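PDB 3PZL: agmatine ureohydrolase from Thermoplasma volcanium GSS1, which probably hydrolyses agmatine to putrescine and urea, as a member of the arginase family that binds two manganese ions per subunit. Local coordinates for residues 228-233 with 271-276. Sequence-based numbering, arbitrary orientation.
Sequences VDMDGI and VEFSPL. With MN (manganese (II) ion), chain G; MN (manganese (II) ion), chain F.
Asp229 and Val271 pair in parallel at the ends of neighbouring strands 223-229 and 265-271, in the central sheet of the arginase fold. Two backbone hydrogen bonds flank Asp229. Val271 N donates to Val228 O, and Met230 N donates to Val271 O at 2.8 Å. Past this pair both segments leave their strands, and 230-232 turns into a 3-10 segment. The Asp229 side chain then runs from the sheet to the dimanganese centre. Its CB lies 4.4 Å from Val271 CG2. CG is anti to the backbone N (chi1 -171°), which carries the carboxylate to the metals. OD1 sits 3.2 Å from Glu272 CB, so the aliphatic base of the glutamate, not its carboxylate, meets the aspartate. OD1 also accepts a weak hydrogen bond from Asp231 N. OD2 bridges the metals, binding one manganese at 2.1 Å and the other at 2.5 Å. Asp231, the second acid of this DxD pair, binds one of the two ions, and His124, Asp144, His146 and Asp148 complete the set of metal ligands. Glu272 bends at chi2 (-75°), and its OE2 accepts a hydrogen bond from the backbone N of the ligand His124. This link probably helps to position the histidine. On the other side of the backbone, helix 281-303 packs on Met230, present as selenomethionine, through Leu285 and on Phe273 through Ala286. Met230 and Phe273 run alongside each other, and Met230 CG approaches Phe273 CB to 3.9 Å.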
ATOM      1  N   VAL B 228      -7.039 -21.279 -17.373  1.00 48.87           N
ATOM      2  CA  VAL B 228      -7.199 -19.834 -17.358  1.00 47.75           C
ATOM      3  C   VAL B 228      -5.966 -19.105 -16.793  1.00 48.70           C
ATOM      4  O   VAL B 228      -5.705 -19.117 -15.571  1.00 48.56           O
ATOM      5  CB  VAL B 228      -8.419 -19.429 -16.592  1.00 46.62           C
ATOM      6  CG1 VAL B 228      -8.664 -17.992 -16.783  1.00 46.22           C
ATOM      7  CG2 VAL B 228      -9.596 -20.165 -17.068  1.00 45.56           C
ATOM      8  N   ASP B 229      -5.192 -18.495 -17.701  1.00 49.03           N
ATOM      9  CA  ASP B 229      -4.049 -17.669 -17.338  1.00 48.35           C
ATOM     10  C   ASP B 229      -4.655 -16.309 -17.053  1.00 48.15           C
ATOM     11  O   ASP B 229      -5.192 -15.632 -17.930  1.00 47.52           O
ATOM     12  CB  ASP B 229      -3.087 -17.581 -18.506  1.00 49.51           C
ATOM     13  CG  ASP B 229      -1.759 -16.919 -18.152  1.00 49.33           C
ATOM     14  OD1 ASP B 229      -1.772 -15.970 -17.339  1.00 51.96           O
ATOM     15  OD2 ASP B 229      -0.714 -17.341 -18.717  1.00 47.56           O
HETATM   16  N   MSE B 230      -4.583 -15.917 -15.801  1.00 48.25           N
HETATM   17  CA  MSE B 230      -5.426 -14.857 -15.302  1.00 48.27           C
HETATM   18  C   MSE B 230      -5.171 -13.532 -16.009  1.00 47.78           C
HETATM   19  O   MSE B 230      -6.033 -12.652 -16.010  1.00 47.13           O
HETATM   20  CB  MSE B 230      -5.189 -14.737 -13.824  1.00 48.12           C
HETATM   21  CG  MSE B 230      -6.298 -14.140 -13.079  1.00 53.52           C
HETATM   22 SE   MSE B 230      -7.950 -15.213 -12.930  1.00 67.54          SE
HETATM   23  CE  MSE B 230      -8.897 -13.809 -11.891  1.00 58.16           C
ATOM     24  N   ASP B 231      -3.990 -13.394 -16.615  1.00 47.92           N
ATOM     25  CA  ASP B 231      -3.612 -12.159 -17.333  1.00 47.88           C
ATOM     26  C   ASP B 231      -4.263 -12.009 -18.741  1.00 47.59           C
ATOM     27  O   ASP B 231      -4.157 -10.955 -19.376  1.00 48.15           O
ATOM     28  CB  ASP B 231      -2.094 -12.050 -17.424  1.00 47.98           C
ATOM     29  CG  ASP B 231      -1.499 -13.090 -18.321  1.00 52.53           C
ATOM     30  OD1 ASP B 231      -2.209 -14.035 -18.742  1.00 58.43           O
ATOM     31  OD2 ASP B 231      -0.315 -12.973 -18.642  1.00 57.17           O
ATOM     32  N   GLY B 232      -4.931 -13.050 -19.220  1.00 47.02           N
ATOM     33  CA  GLY B 232      -5.790 -12.924 -20.399  1.00 47.39           C
ATOM     34  C   GLY B 232      -6.924 -11.918 -20.232  1.00 46.90           C
ATOM     35  O   GLY B 232      -7.462 -11.403 -21.201  1.00 47.04           O
ATOM     36  N   ILE B 233      -7.263 -11.630 -18.983  1.00 46.46           N
ATOM     37  CA  ILE B 233      -8.308 -10.705 -18.642  1.00 45.92           C
ATOM     38  C   ILE B 233      -7.720  -9.313 -18.601  1.00 46.13           C
ATOM     39  O   ILE B 233      -6.550  -9.175 -18.319  1.00 47.15           O
ATOM     40  CB  ILE B 233      -8.904 -11.100 -17.288  1.00 46.06           C
ATOM     41  CG1 ILE B 233      -9.391 -12.561 -17.384  1.00 44.56           C
ATOM     42  CG2 ILE B 233     -10.052 -10.126 -16.841  1.00 45.42           C
ATOM     43  CD1 ILE B 233     -10.158 -13.068 -16.189  1.00 43.43           C
ATOM     44  N   VAL B 271      -4.480 -19.556 -12.851  1.00 44.71           N
ATOM     45  CA  VAL B 271      -3.064 -19.340 -12.635  1.00 44.34           C
ATOM     46  C   VAL B 271      -2.580 -17.938 -12.974  1.00 44.54           C
ATOM     47  O   VAL B 271      -3.224 -17.191 -13.680  1.00 44.96           O
ATOM     48  CB  VAL B 271      -2.206 -20.343 -13.453  1.00 44.78           C
ATOM     49  CG1 VAL B 271      -2.542 -21.774 -13.092  1.00 44.35           C
ATOM     50  CG2 VAL B 271      -2.362 -20.100 -14.973  1.00 44.76           C
ATOM     51  N   GLU B 272      -1.399 -17.611 -12.490  1.00 45.60           N
ATOM     52  CA  GLU B 272      -0.654 -16.410 -12.904  1.00 46.17           C
ATOM     53  C   GLU B 272      -1.223 -15.097 -12.401  1.00 45.82           C
ATOM     54  O   GLU B 272      -1.088 -14.074 -13.099  1.00 46.40           O
ATOM     55  CB  GLU B 272      -0.447 -16.327 -14.424  1.00 44.85           C
ATOM     56  CG  GLU B 272       0.414 -17.413 -15.016  1.00 48.00           C
ATOM     57  CD  GLU B 272       1.887 -17.217 -14.720  1.00 52.45           C
ATOM     58  OE1 GLU B 272       2.254 -16.058 -14.425  1.00 57.76           O
ATOM     59  OE2 GLU B 272       2.684 -18.198 -14.765  1.00 52.27           O
ATOM     60  N   PHE B 273      -1.839 -15.105 -11.218  1.00 44.77           N
ATOM     61  CA  PHE B 273      -2.057 -13.825 -10.517  1.00 44.82           C
ATOM     62  C   PHE B 273      -1.372 -13.812  -9.151  1.00 44.64           C
ATOM     63  O   PHE B 273      -1.057 -14.863  -8.625  1.00 44.83           O
ATOM     64  CB  PHE B 273      -3.541 -13.424 -10.444  1.00 43.91           C
ATOM     65  CG  PHE B 273      -4.262 -13.948  -9.255  1.00 42.57           C
ATOM     66  CD1 PHE B 273      -4.810 -15.229  -9.262  1.00 42.45           C
ATOM     67  CD2 PHE B 273      -4.422 -13.140  -8.117  1.00 42.93           C
ATOM     68  CE1 PHE B 273      -5.490 -15.711  -8.147  1.00 41.63           C
ATOM     69  CE2 PHE B 273      -5.092 -13.584  -7.009  1.00 40.45           C
ATOM     70  CZ  PHE B 273      -5.624 -14.888  -7.019  1.00 42.63           C
ATOM     71  N   SER B 274      -1.122 -12.620  -8.618  1.00 44.39           N
ATOM     72  CA  SER B 274      -0.359 -12.466  -7.415  1.00 45.13           C
ATOM     73  C   SER B 274      -1.017 -11.538  -6.418  1.00 45.16           C
ATOM     74  O   SER B 274      -0.998 -10.318  -6.618  1.00 44.28           O
ATOM     75  CB  SER B 274       1.010 -11.908  -7.728  1.00 45.50           C
ATOM     76  OG  SER B 274       1.757 -11.800  -6.503  1.00 49.04           O
ATOM     77  N   PRO B 275      -1.548 -12.107  -5.305  1.00 45.40           N
ATOM     78  CA  PRO B 275      -2.355 -11.389  -4.268  1.00 45.09           C
ATOM     79  C   PRO B 275      -1.621 -10.213  -3.617  1.00 46.09           C
ATOM     80  O   PRO B 275      -2.278  -9.349  -3.050  1.00 47.38           O
ATOM     81  CB  PRO B 275      -2.627 -12.442  -3.209  1.00 44.60           C
ATOM     82  CG  PRO B 275      -2.067 -13.745  -3.757  1.00 46.36           C
ATOM     83  CD  PRO B 275      -1.166 -13.468  -4.904  1.00 44.45           C
ATOM     84  N   LEU B 276      -0.284 -10.174  -3.697  1.00 46.10           N
ATOM     85  CA  LEU B 276       0.518  -9.075  -3.125  1.00 46.36           C
ATOM     86  C   LEU B 276       0.302  -7.743  -3.849  1.00 46.15           C
ATOM     87  O   LEU B 276       0.550  -6.645  -3.274  1.00 45.88           O
ATOM     88  CB  LEU B 276       2.022  -9.411  -3.143  1.00 46.45           C
ATOM     89  CG  LEU B 276       2.452 -10.751  -2.490  1.00 48.42           C
ATOM     90  CD1 LEU B 276       3.947 -11.107  -2.725  1.00 45.46           C
ATOM     91  CD2 LEU B 276       2.099 -10.805  -0.992  1.00 48.47           C
TER
HETATM   92 MN    MN G 315      -0.006 -15.242 -19.765  1.00 63.35          MN
HETATM   93 MN    MN F 314       0.914 -18.370 -19.509  1.00 56.27          MN